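PDB 5GXX: glucanase from Clostridium thermocellum, which probably hydrolyses internal beta-1,4-glucosidic bonds of cellulose, as a family 9 endoglucanase of the cellulosome. Local coordinates for residues Trp241-Ile254 and Arg303-Tyr315. The protein carries 1 engineered substitution. Residues are numbered along the deposited sequence; the frame is centred on the assembly and turned at random.
Sequences WAHCWDDCHYGAMI and RYATTEAFLAFVY. With CA (calcium ion), chain C.
Leu-311 and His-243 meet at the middle of this buried contact. The Leu-311 side chain can be followed outward from helix 301-318. Its CB touches Ile-254 CD1 at 3.8 Å. CG lies against the same methyl. CD1 then sits over one face of the His-243 imidazole, a CH-pi contact 4.1 Å from the ring centroid. CD2 reaches His-243 CB and also packs on Tyr-250 CB and the backbone N of Gly-251. The His-243 ring is held from two more directions. Thr-307 CG2 lies at its edge, 3.8 Å from His-243 CD2. Gly-251 N donates to His-243 ND1 at 3.1 Å, tilted 28° out of the ring plane. With CG anti to the backbone N (chi1 -169°), the ring can take this bond from the first turn of helix 249-260.

Helices 249-260 and 301-318 belong to the helical catalytic domain, an (alpha/alpha)6 barrel in family 9. Their short segments run parallel within 8°, with axes 10.5 Å apart. The loop before helix 249-260 runs alongside the first turns of helix 301-318. Glu-308, bent at chi2, brings OE2 within 2.9 Å of His-243 N, which donates nearly along the carboxylate C-O axis. Water 1 bridges His-243 O and Thr-307 OG1.

Tyr-304 carries the far end. Its CD1 is 3.5 Å from Ala-242 CB, Cys-244 CB lies at the ring edge, and Trp-241 approaches obliquely. Arg-303 NE covers one face of the Tyr-304 ring, while its NH1 forms a salt bridge with Asp-413. Water 2 joins Tyr-304 OH to Trp-245 NE1. The Trp-245 side chain is about 6 Å from a bound Tris, probably from the crystallisation liquor. The next residue, Asp-246, gives its backbone O to the calcium ion, shared with Ser-195, Gly-196, Asp-199 and Glu-200.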
loop_
_atom_site.group_PDB
_atom_site.type_symbol
_atom_site.label_atom_id
_atom_site.label_comp_id
_atom_site.label_asym_id
_atom_site.label_seq_id
_atom_site.Cartn_x
_atom_site.Cartn_y
_atom_site.Cartn_z
ATOM N N TRP A 241 -31.012 -25.998 34.432
ATOM C CA TRP A 241 -30.049 -25.835 33.360
ATOM C C TRP A 241 -29.917 -27.207 32.690
ATOM O O TRP A 241 -30.679 -28.118 33.019
ATOM C CB TRP A 241 -28.720 -25.258 33.893
ATOM C CG TRP A 241 -27.885 -24.606 32.818
ATOM C CD1 TRP A 241 -26.706 -25.064 32.307
ATOM C CD2 TRP A 241 -28.159 -23.369 32.141
ATOM N NE1 TRP A 241 -26.227 -24.201 31.352
ATOM C CE2 TRP A 241 -27.116 -23.167 31.207
ATOM C CE3 TRP A 241 -29.183 -22.414 32.226
ATOM C CZ2 TRP A 241 -27.052 -22.036 30.384
ATOM C CZ3 TRP A 241 -29.136 -21.303 31.371
ATOM C CH2 TRP A 241 -28.078 -21.131 30.461
ATOM N N ALA A 242 -28.982 -27.339 31.754
ATOM C CA ALA A 242 -28.690 -28.588 31.063
ATOM C C ALA A 242 -27.353 -29.179 31.486
ATOM O O ALA A 242 -26.384 -28.457 31.719
ATOM C CB ALA A 242 -28.647 -28.385 29.551
ATOM N N HIS A 243 -27.309 -30.507 31.503
ATOM C CA HIS A 243 -26.062 -31.246 31.383
ATOM C C HIS A 243 -25.298 -30.696 30.183
ATOM O O HIS A 243 -25.848 -30.612 29.091
ATOM C CB HIS A 243 -26.424 -32.701 31.126
ATOM C CG HIS A 243 -25.273 -33.648 31.234
ATOM N ND1 HIS A 243 -24.878 -34.185 32.442
ATOM C CD2 HIS A 243 -24.434 -34.152 30.298
ATOM C CE1 HIS A 243 -23.841 -34.981 32.237
ATOM N NE2 HIS A 243 -23.555 -34.987 30.946
ATOM N N CYS A 244 -24.033 -30.334 30.390
ATOM C CA CYS A 244 -23.222 -29.777 29.314
ATOM C C CYS A 244 -21.742 -29.778 29.676
ATOM O O CYS A 244 -21.357 -30.184 30.782
ATOM C CB CYS A 244 -23.674 -28.339 29.037
ATOM S SG CYS A 244 -23.385 -27.178 30.423
ATOM N N TRP A 245 -20.927 -29.287 28.750
ATOM C CA TRP A 245 -19.467 -29.246 28.934
ATOM C C TRP A 245 -19.013 -28.625 30.252
ATOM O O TRP A 245 -17.948 -28.986 30.743
ATOM C CB TRP A 245 -18.762 -28.542 27.768
ATOM C CG TRP A 245 -19.208 -27.107 27.626
ATOM C CD1 TRP A 245 -20.253 -26.631 26.875
ATOM C CD2 TRP A 245 -18.667 -25.971 28.311
ATOM N NE1 TRP A 245 -20.396 -25.277 27.049
ATOM C CE2 TRP A 245 -19.422 -24.844 27.913
ATOM C CE3 TRP A 245 -17.611 -25.790 29.210
ATOM C CZ2 TRP A 245 -19.161 -23.554 28.391
ATOM C CZ3 TRP A 245 -17.345 -24.509 29.678
ATOM C CH2 TRP A 245 -18.120 -23.412 29.275
ATOM N N ASP A 246 -19.767 -27.662 30.772
ATOM C CA ASP A 246 -19.388 -26.953 31.991
ATOM C C ASP A 246 -19.822 -27.635 33.294
ATOM O O ASP A 246 -19.273 -27.397 34.379
ATOM C CB ASP A 246 -19.979 -25.545 31.961
ATOM C CG ASP A 246 -19.548 -24.723 33.153
ATOM O OD1 ASP A 246 -18.364 -24.356 33.204
ATOM O OD2 ASP A 246 -20.383 -24.480 34.048
ATOM N N ASP A 247 -20.852 -28.469 33.166
ATOM C CA ASP A 247 -21.570 -28.987 34.315
ATOM C C ASP A 247 -22.320 -30.287 34.024
ATOM O O ASP A 247 -23.397 -30.302 33.418
ATOM C CB ASP A 247 -22.518 -27.914 34.850
ATOM C CG ASP A 247 -23.107 -28.262 36.201
ATOM O OD1 ASP A 247 -22.883 -29.394 36.701
ATOM O OD2 ASP A 247 -23.830 -27.394 36.734
ATOM N N CYS A 248 -21.728 -31.376 34.494
ATOM C CA CYS A 248 -22.237 -32.726 34.326
ATOM C C CYS A 248 -22.908 -33.278 35.580
ATOM O O CYS A 248 -23.170 -34.479 35.654
ATOM C CB CYS A 248 -21.100 -33.654 33.876
ATOM S SG CYS A 248 -20.571 -33.434 32.171
ATOM N N HIS A 249 -23.213 -32.448 36.580
ATOM C CA HIS A 249 -23.845 -32.990 37.788
ATOM C C HIS A 249 -25.208 -33.600 37.523
ATOM O O HIS A 249 -25.589 -34.556 38.189
ATOM C CB HIS A 249 -23.885 -32.065 39.023
ATOM C CG HIS A 249 -24.981 -31.041 39.017
ATOM N ND1 HIS A 249 -24.815 -29.801 38.444
ATOM C CD2 HIS A 249 -26.210 -31.031 39.591
ATOM C CE1 HIS A 249 -25.910 -29.080 38.637
ATOM N NE2 HIS A 249 -26.783 -29.812 39.309
ATOM N N TYR A 250 -25.912 -33.044 36.538
ATOM C CA TYR A 250 -27.249 -33.509 36.157
ATOM C C TYR A 250 -27.209 -34.997 35.822
ATOM O O TYR A 250 -27.950 -35.802 36.391
ATOM C CB TYR A 250 -27.802 -32.694 34.967
ATOM C CG TYR A 250 -27.685 -31.205 35.238
ATOM C CD1 TYR A 250 -28.659 -30.547 35.983
ATOM C CD2 TYR A 250 -26.579 -30.472 34.801
ATOM C CE1 TYR A 250 -28.547 -29.192 36.273
ATOM C CE2 TYR A 250 -26.457 -29.118 35.101
ATOM C CZ TYR A 250 -27.435 -28.493 35.841
ATOM O OH TYR A 250 -27.324 -27.161 36.164
ATOM N N GLY A 251 -26.330 -35.366 34.896
ATOM C CA GLY A 251 -26.169 -36.754 34.474
ATOM C C GLY A 251 -25.601 -37.608 35.589
ATOM O O GLY A 251 -25.983 -38.774 35.721
ATOM N N ALA A 252 -24.697 -37.042 36.393
ATOM C CA ALA A 252 -24.141 -37.796 37.514
ATOM C C ALA A 252 -25.213 -38.208 38.523
ATOM O O ALA A 252 -25.162 -39.317 39.042
ATOM C CB ALA A 252 -23.015 -37.023 38.177
ATOM N N MET A 253 -26.182 -37.334 38.794
ATOM C CA MET A 253 -27.279 -37.636 39.712
ATOM C C MET A 253 -28.140 -38.789 39.179
ATOM O O MET A 253 -28.575 -39.672 39.935
ATOM C CB MET A 253 -28.131 -36.390 39.990
ATOM C CG MET A 253 -27.397 -35.233 40.707
ATOM S SD MET A 253 -26.807 -35.601 42.391
ATOM C CE MET A 253 -28.288 -35.252 43.333
ATOM N N ILE A 254 -28.351 -38.800 37.865
ATOM C CA ILE A 254 -29.075 -39.879 37.210
ATOM C C ILE A 254 -28.336 -41.205 37.374
ATOM O O ILE A 254 -28.952 -42.209 37.728
ATOM C CB ILE A 254 -29.395 -39.530 35.737
ATOM C CG1 ILE A 254 -30.518 -38.483 35.709
ATOM C CG2 ILE A 254 -29.765 -40.772 34.927
ATOM C CD1 ILE A 254 -30.683 -37.820 34.354
ATOM N N ARG A 303 -28.118 -28.217 20.993
ATOM C CA ARG A 303 -27.146 -28.898 21.858
ATOM C C ARG A 303 -27.732 -29.215 23.228
ATOM O O ARG A 303 -27.697 -30.373 23.677
ATOM C CB ARG A 303 -25.894 -28.029 22.001
ATOM C CG ARG A 303 -24.899 -28.469 23.065
ATOM C CD ARG A 303 -25.017 -27.567 24.273
ATOM N NE ARG A 303 -25.170 -26.127 24.041
ATOM C CZ ARG A 303 -24.177 -25.240 24.106
ATOM N NH1 ARG A 303 -22.919 -25.621 24.318
ATOM N NH2 ARG A 303 -24.437 -23.953 24.002
ATOM N N TYR A 304 -28.317 -28.224 23.900
ATOM C CA TYR A 304 -28.842 -28.484 25.239
ATOM C C TYR A 304 -30.038 -29.437 25.217
ATOM O O TYR A 304 -30.083 -30.397 25.993
ATOM C CB TYR A 304 -29.239 -27.174 25.913
ATOM C CG TYR A 304 -28.124 -26.223 26.256
ATOM C CD1 TYR A 304 -27.030 -26.620 27.023
ATOM C CD2 TYR A 304 -28.196 -24.909 25.851
ATOM C CE1 TYR A 304 -26.018 -25.717 27.375
ATOM C CE2 TYR A 304 -27.216 -23.993 26.202
ATOM C CZ TYR A 304 -26.131 -24.406 26.962
ATOM O OH TYR A 304 -25.161 -23.500 27.329
ATOM N N ALA A 305 -30.964 -29.223 24.286
ATOM C CA ALA A 305 -32.215 -29.991 24.277
ATOM C C ALA A 305 -31.948 -31.446 23.898
ATOM O O ALA A 305 -32.498 -32.356 24.539
ATOM C CB ALA A 305 -33.241 -29.344 23.364
ATOM N N THR A 306 -31.049 -31.669 22.942
ATOM C CA THR A 306 -30.708 -33.036 22.562
ATOM C C THR A 306 -29.883 -33.781 23.614
ATOM O O THR A 306 -29.968 -35.006 23.697
ATOM C CB THR A 306 -30.018 -33.116 21.188
ATOM O OG1 THR A 306 -28.780 -32.392 21.208
ATOM C CG2 THR A 306 -30.899 -32.541 20.123
ATOM N N THR A 307 -29.102 -33.051 24.406
ATOM C CA THR A 307 -28.354 -33.659 25.520
ATOM C C THR A 307 -29.337 -34.086 26.605
ATOM O O THR A 307 -29.260 -35.210 27.136
ATOM C CB THR A 307 -27.286 -32.689 26.088
ATOM O OG1 THR A 307 -26.356 -32.363 25.042
ATOM C CG2 THR A 307 -26.543 -33.347 27.269
ATOM N N GLU A 308 -30.300 -33.213 26.896
ATOM C CA GLU A 308 -31.340 -33.546 27.884
ATOM C C GLU A 308 -32.176 -34.713 27.383
ATOM O O GLU A 308 -32.608 -35.532 28.202
ATOM C CB GLU A 308 -32.204 -32.329 28.217
ATOM C CG GLU A 308 -31.419 -31.285 29.006
ATOM C CD GLU A 308 -31.018 -31.808 30.376
ATOM O OE1 GLU A 308 -31.822 -32.541 31.004
ATOM O OE2 GLU A 308 -29.900 -31.519 30.871
ATOM N N ALA A 309 -32.392 -34.810 26.067
ATOM C CA ALA A 309 -33.075 -35.985 25.515
ATOM C C ALA A 309 -32.331 -37.269 25.895
ATOM O O ALA A 309 -32.954 -38.229 26.351
ATOM C CB ALA A 309 -33.289 -35.877 23.992
ATOM N N PHE A 310 -31.004 -37.272 25.772
ATOM C CA PHE A 310 -30.229 -38.443 26.193
ATOM C C PHE A 310 -30.407 -38.756 27.664
ATOM O O PHE A 310 -30.679 -39.906 28.006
ATOM C CB PHE A 310 -28.756 -38.252 25.831
ATOM C CG PHE A 310 -27.878 -39.435 26.162
ATOM C CD1 PHE A 310 -28.225 -40.714 25.735
ATOM C CD2 PHE A 310 -26.707 -39.263 26.884
ATOM C CE1 PHE A 310 -27.421 -41.805 26.014
ATOM C CE2 PHE A 310 -25.892 -40.356 27.181
ATOM C CZ PHE A 310 -26.245 -41.631 26.742
ATOM N N LEU A 311 -30.281 -37.758 28.531
ATOM C CA LEU A 311 -30.474 -38.003 29.959
ATOM C C LEU A 311 -31.863 -38.541 30.278
ATOM O O LEU A 311 -32.009 -39.439 31.118
ATOM C CB LEU A 311 -30.267 -36.723 30.757
ATOM C CG LEU A 311 -28.857 -36.476 31.299
ATOM C CD1 LEU A 311 -27.823 -36.345 30.186
ATOM C CD2 LEU A 311 -28.820 -35.250 32.202
ATOM N N ALA A 312 -32.874 -37.990 29.597
ATOM C CA ALA A 312 -34.260 -38.413 29.791
ATOM C C ALA A 312 -34.481 -39.858 29.350
ATOM O O ALA A 312 -35.151 -40.610 30.066
ATOM C CB ALA A 312 -35.221 -37.451 29.085
ATOM N N PHE A 313 -33.891 -40.259 28.225
ATOM C CA PHE A 313 -33.981 -41.652 27.785
ATOM C C PHE A 313 -33.323 -42.571 28.822
ATOM O O PHE A 313 -33.883 -43.610 29.182
ATOM C CB PHE A 313 -33.286 -41.873 26.430
ATOM C CG PHE A 313 -34.066 -41.437 25.205
ATOM C CD1 PHE A 313 -35.407 -41.762 25.001
ATOM C CD2 PHE A 313 -33.402 -40.757 24.194
ATOM C CE1 PHE A 313 -36.080 -41.367 23.848
ATOM C CE2 PHE A 313 -34.042 -40.389 23.007
ATOM C CZ PHE A 313 -35.390 -40.694 22.828
ATOM N N VAL A 314 -32.117 -42.220 29.269
ATOM C CA VAL A 314 -31.386 -43.066 30.213
ATOM C C VAL A 314 -32.177 -43.201 31.516
ATOM O O VAL A 314 -32.321 -44.297 32.060
ATOM C CB VAL A 314 -29.951 -42.548 30.470
ATOM C CG1 VAL A 314 -29.297 -43.327 31.625
ATOM C CG2 VAL A 314 -29.074 -42.663 29.231
ATOM N N TYR A 315 -32.738 -42.095 31.996
ATOM C CA TYR A 315 -33.492 -42.126 33.232
ATOM C C TYR A 315 -34.785 -42.928 33.060
ATOM O O TYR A 315 -35.095 -43.800 33.876
ATOM C CB TYR A 315 -33.771 -40.720 33.770
ATOM C CG TYR A 315 -34.405 -40.814 35.142
ATOM C CD1 TYR A 315 -33.673 -41.313 36.235
ATOM C CD2 TYR A 315 -35.739 -40.438 35.345
ATOM C CE1 TYR A 315 -34.254 -41.459 37.479
ATOM C CE2 TYR A 315 -36.326 -40.562 36.608
ATOM C CZ TYR A 315 -35.573 -41.064 37.662
ATOM O OH TYR A 315 -36.121 -41.198 38.918
HETATM CA CA CA C . -18.110 -27.483 36.411
HETATM O O HOH W 1 -25.243 -30.009 26.510
HETATM O O HOH W 2 -22.332 -23.042 26.763
HETATM O O HOH W 3 -17.050 -25.774 35.368
#